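Local coordinates for OsmC family protein (Rhodothermus marinus, PDB 5CML) that probably hydrolyses carboxylic esters as a serine esterase, through the alpha/beta-hydrolase domain that this chain represents of a longer protein also carrying an OsmC domain, at residues R189-S197 with V240-Y251. Numbering follows the deposited sequence.
Sequences RRPLLLFHS and VGEVLGAWARRY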
loop_
_atom_site.group_PDB
_atom_site.type_symbol
_atom_site.label_atom_id
_atom_site.label_comp_id
_atom_site.label_asym_id
_atom_site.label_seq_id
_atom_site.Cartn_x
_atom_site.Cartn_y
_atom_site.Cartn_z
ATOM N N ARG A 189 6.672 8.611 -13.453
ATOM C CA ARG A 189 5.911 9.310 -14.480
ATOM C C ARG A 189 4.416 9.044 -14.319
ATOM O O ARG A 189 3.693 8.806 -15.296
ATOM C CB ARG A 189 6.402 8.904 -15.878
ATOM C CG ARG A 189 7.836 9.350 -16.127
ATOM C CD ARG A 189 8.363 9.006 -17.527
ATOM N NE ARG A 189 9.647 9.661 -17.802
ATOM C CZ ARG A 189 10.814 9.290 -17.277
ATOM N NH1 ARG A 189 11.926 9.941 -17.592
ATOM N NH2 ARG A 189 10.883 8.262 -16.442
ATOM N N ARG A 190 3.975 9.048 -13.062
ATOM C CA ARG A 190 2.549 8.928 -12.745
ATOM C C ARG A 190 2.224 9.891 -11.621
ATOM O O ARG A 190 3.059 10.171 -10.779
ATOM C CB ARG A 190 2.147 7.502 -12.313
ATOM C CG ARG A 190 2.241 6.390 -13.378
ATOM C CD ARG A 190 1.350 6.673 -14.594
ATOM N NE ARG A 190 1.394 5.613 -15.603
ATOM C CZ ARG A 190 2.290 5.536 -16.588
ATOM N NH1 ARG A 190 3.251 6.452 -16.720
ATOM N NH2 ARG A 190 2.222 4.532 -17.453
ATOM N N PRO A 191 0.995 10.400 -11.598
ATOM C CA PRO A 191 0.599 11.237 -10.461
ATOM C C PRO A 191 0.714 10.507 -9.120
ATOM O O PRO A 191 0.372 9.321 -8.985
ATOM C CB PRO A 191 -0.862 11.578 -10.769
ATOM C CG PRO A 191 -1.003 11.435 -12.226
ATOM C CD PRO A 191 -0.028 10.365 -12.653
ATOM N N LEU A 192 1.182 11.256 -8.126
ATOM C CA LEU A 192 1.452 10.761 -6.783
ATOM C C LEU A 192 0.698 11.571 -5.735
ATOM O O LEU A 192 0.695 12.803 -5.786
ATOM C CB LEU A 192 2.951 10.852 -6.497
ATOM C CG LEU A 192 3.413 10.527 -5.073
ATOM C CD1 LEU A 192 3.160 9.078 -4.731
ATOM C CD2 LEU A 192 4.887 10.881 -4.873
ATOM N N LEU A 193 0.109 10.873 -4.776
ATOM C CA LEU A 193 -0.509 11.507 -3.606
ATOM C C LEU A 193 0.036 10.866 -2.335
ATOM O O LEU A 193 -0.108 9.662 -2.113
ATOM C CB LEU A 193 -2.049 11.390 -3.673
ATOM C CG LEU A 193 -2.801 11.834 -2.415
ATOM C CD1 LEU A 193 -2.509 13.320 -2.074
ATOM C CD2 LEU A 193 -4.308 11.610 -2.581
ATOM N N LEU A 194 0.712 11.670 -1.524
ATOM C CA LEU A 194 1.263 11.230 -0.258
ATOM C C LEU A 194 0.403 11.692 0.903
ATOM O O LEU A 194 0.171 12.887 1.039
ATOM C CB LEU A 194 2.662 11.815 -0.056
ATOM C CG LEU A 194 3.705 11.476 -1.121
ATOM C CD1 LEU A 194 4.855 12.473 -1.051
ATOM C CD2 LEU A 194 4.199 10.059 -0.908
ATOM N N PHE A 195 -0.023 10.764 1.749
ATOM C CA PHE A 195 -0.649 11.088 3.029
ATOM C C PHE A 195 0.330 10.808 4.137
ATOM O O PHE A 195 0.984 9.766 4.113
ATOM C CB PHE A 195 -1.883 10.234 3.305
ATOM C CG PHE A 195 -3.045 10.453 2.376
ATOM C CD1 PHE A 195 -4.028 11.376 2.678
ATOM C CD2 PHE A 195 -3.203 9.667 1.241
ATOM C CE1 PHE A 195 -5.138 11.529 1.836
ATOM C CE2 PHE A 195 -4.291 9.822 0.413
ATOM C CZ PHE A 195 -5.262 10.758 0.716
ATOM N N HIS A 196 0.427 11.688 5.138
ATOM C CA HIS A 196 1.277 11.404 6.277
ATOM C C HIS A 196 0.867 12.255 7.454
ATOM O O HIS A 196 0.534 13.423 7.283
ATOM C CB HIS A 196 2.737 11.688 5.936
ATOM C CG HIS A 196 3.721 10.774 6.601
ATOM N ND1 HIS A 196 4.531 9.926 5.880
ATOM C CD2 HIS A 196 4.052 10.599 7.905
ATOM C CE1 HIS A 196 5.319 9.258 6.707
ATOM N NE2 HIS A 196 5.051 9.647 7.941
ATOM N N SER A 197 0.936 11.679 8.649
ATOM C CA SER A 197 0.686 12.434 9.865
ATOM C C SER A 197 1.947 13.076 10.409
ATOM O O SER A 197 2.970 12.405 10.571
ATOM C CB SER A 197 0.121 11.543 10.940
ATOM O OG SER A 197 0.044 12.265 12.138
ATOM N N VAL A 240 -8.967 9.811 4.600
ATOM C CA VAL A 240 -8.003 9.311 3.626
ATOM C C VAL A 240 -8.739 8.700 2.434
ATOM O O VAL A 240 -8.468 9.048 1.291
ATOM C CB VAL A 240 -7.040 8.283 4.251
ATOM C CG1 VAL A 240 -6.188 7.584 3.165
ATOM C CG2 VAL A 240 -6.127 8.968 5.247
ATOM N N GLY A 241 -9.700 7.834 2.699
ATOM C CA GLY A 241 -10.421 7.161 1.626
ATOM C C GLY A 241 -11.182 8.130 0.715
ATOM O O GLY A 241 -11.143 8.004 -0.501
ATOM N N GLU A 242 -11.851 9.120 1.300
ATOM C CA GLU A 242 -12.674 10.062 0.521
ATOM C C GLU A 242 -11.792 10.977 -0.336
ATOM O O GLU A 242 -12.072 11.210 -1.509
ATOM C CB GLU A 242 -13.601 10.888 1.449
ATOM C CG GLU A 242 -14.647 10.029 2.131
ATOM C CD GLU A 242 -15.621 10.788 3.000
ATOM O OE1 GLU A 242 -15.582 12.037 3.028
ATOM O OE2 GLU A 242 -16.480 10.126 3.628
ATOM N N VAL A 243 -10.713 11.490 0.243
ATOM C CA VAL A 243 -9.826 12.358 -0.504
ATOM C C VAL A 243 -9.120 11.578 -1.608
ATOM O O VAL A 243 -8.999 12.051 -2.724
ATOM C CB VAL A 243 -8.801 13.018 0.428
ATOM C CG1 VAL A 243 -7.746 13.779 -0.343
ATOM C CG2 VAL A 243 -9.523 13.981 1.429
ATOM N N LEU A 244 -8.652 10.388 -1.271
ATOM C CA LEU A 244 -7.937 9.550 -2.235
ATOM C C LEU A 244 -8.833 9.255 -3.442
ATOM O O LEU A 244 -8.413 9.393 -4.601
ATOM C CB LEU A 244 -7.448 8.271 -1.539
ATOM C CG LEU A 244 -6.337 7.420 -2.146
ATOM C CD1 LEU A 244 -6.181 6.152 -1.301
ATOM C CD2 LEU A 244 -6.604 7.093 -3.534
ATOM N N GLY A 245 -10.070 8.868 -3.184
ATOM C CA GLY A 245 -10.985 8.539 -4.265
ATOM C C GLY A 245 -11.258 9.734 -5.161
ATOM O O GLY A 245 -11.287 9.624 -6.379
ATOM N N ALA A 246 -11.464 10.896 -4.551
ATOM C CA ALA A 246 -11.734 12.106 -5.322
ATOM C C ALA A 246 -10.527 12.504 -6.172
ATOM O O ALA A 246 -10.657 12.901 -7.331
ATOM C CB ALA A 246 -12.146 13.255 -4.367
ATOM N N TRP A 247 -9.345 12.413 -5.573
ATOM C CA TRP A 247 -8.128 12.763 -6.274
ATOM C C TRP A 247 -7.862 11.844 -7.457
ATOM O O TRP A 247 -7.568 12.294 -8.548
ATOM C CB TRP A 247 -6.955 12.735 -5.306
ATOM C CG TRP A 247 -5.647 12.933 -5.939
ATOM C CD1 TRP A 247 -5.069 14.128 -6.284
ATOM C CD2 TRP A 247 -4.726 11.913 -6.331
ATOM N NE1 TRP A 247 -3.841 13.909 -6.868
ATOM C CE2 TRP A 247 -3.602 12.557 -6.894
ATOM C CE3 TRP A 247 -4.733 10.519 -6.241
ATOM C CZ2 TRP A 247 -2.501 11.853 -7.366
ATOM C CZ3 TRP A 247 -3.628 9.820 -6.708
ATOM C CH2 TRP A 247 -2.539 10.490 -7.269
ATOM N N ALA A 248 -7.971 10.551 -7.236
ATOM C CA ALA A 248 -7.591 9.611 -8.261
ATOM C C ALA A 248 -8.558 9.595 -9.439
ATOM O O ALA A 248 -8.189 9.168 -10.521
ATOM C CB ALA A 248 -7.452 8.196 -7.662
ATOM N N ARG A 249 -9.779 10.074 -9.241
ATOM C CA ARG A 249 -10.769 10.084 -10.305
ATOM C C ARG A 249 -10.298 10.916 -11.514
ATOM O O ARG A 249 -10.684 10.637 -12.649
ATOM C CB ARG A 249 -12.098 10.621 -9.769
ATOM C CG ARG A 249 -13.253 10.440 -10.707
ATOM C CD ARG A 249 -14.502 11.053 -10.120
ATOM N NE ARG A 249 -15.056 10.143 -9.135
ATOM C CZ ARG A 249 -15.751 9.053 -9.459
ATOM N NH1 ARG A 249 -15.979 8.758 -10.731
ATOM N NH2 ARG A 249 -16.215 8.261 -8.516
ATOM N N ARG A 250 -9.452 11.916 -11.267
ATOM C CA ARG A 250 -8.892 12.754 -12.338
ATOM C C ARG A 250 -8.085 11.917 -13.340
ATOM O O ARG A 250 -7.979 12.262 -14.527
ATOM C CB ARG A 250 -8.005 13.852 -11.737
ATOM C CG ARG A 250 -7.362 14.833 -12.737
ATOM C CD ARG A 250 -8.422 15.615 -13.505
ATOM N NE ARG A 250 -7.875 16.567 -14.478
ATOM C CZ ARG A 250 -7.533 16.251 -15.727
ATOM N NH1 ARG A 250 -7.661 14.999 -16.170
ATOM N NH2 ARG A 250 -7.058 17.186 -16.539
ATOM N N TYR A 251 -7.550 10.799 -12.865
ATOM C CA TYR A 251 -6.519 10.049 -13.606
ATOM C C TYR A 251 -6.935 8.667 -14.074
ATOM O O TYR A 251 -6.376 8.146 -15.051
ATOM C CB TYR A 251 -5.266 9.915 -12.737
ATOM C CG TYR A 251 -4.777 11.262 -12.292
ATOM C CD1 TYR A 251 -4.329 12.182 -13.222
ATOM C CD2 TYR A 251 -4.801 11.624 -10.956
ATOM C CE1 TYR A 251 -3.896 13.429 -12.835
ATOM C CE2 TYR A 251 -4.364 12.863 -10.550
ATOM C CZ TYR A 251 -3.933 13.764 -11.491
ATOM O OH TYR A 251 -3.512 14.994 -11.087
#
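Strand 192-196 of the central alpha/beta-hydrolase sheet is covered on one side by helix 234-252, the last helix of this esterase domain; the 240-251 part of that helix runs nearly antiparallel to the strand (170°) at an axis separation of 10.0 Å, and P191, L193 and F195 meet it through W247, Y251, V240, V243 and L244. L192 points away from the helix, and the L194 side chain packs on helix 206-214. W247 is central to the interface: its CG stands anti to the backbone N (chi1 174°), which carries the indole across to the strand. L193 CB sits almost squarely over the six-membered ring, 3.5 Å from its centroid, a CH-pi contact, while L193 CD2 spreads over the inner part of the indole, 3.8 Å from W247 CD2. The opposite indole face takes Y251 CE2, and P191 O lies near the indole plane at its edge, 3.6 Å from W247 CH2. Y251 in turn offers a ring face to the proline: P191 CG stands 3.5 Å from the ring centroid, a second CH-pi contact. At the other end of the strand, V240 CG1 lies over the centre of the F195 ring, 4.0 Å from its centroid. The ring edge at CZ meets L244 N, and F195 CZ lies 3.7 Å from V240 O; a helical hydrogen bond already joins L244 N to V240 O. An alanine in place of W247 would remove the whole indole and is likely to open a gap between L193 and Y251, depriving both of the surface they pack on. Backbone bonds of L193 to strand 127-131 and of L192 to S220 of strand 219-223 tie the strand in on both sides, whereas no hydrogen bond joins it to the helix, so cohesion here rests on dispersion and CH-pi contacts with aromatic faces.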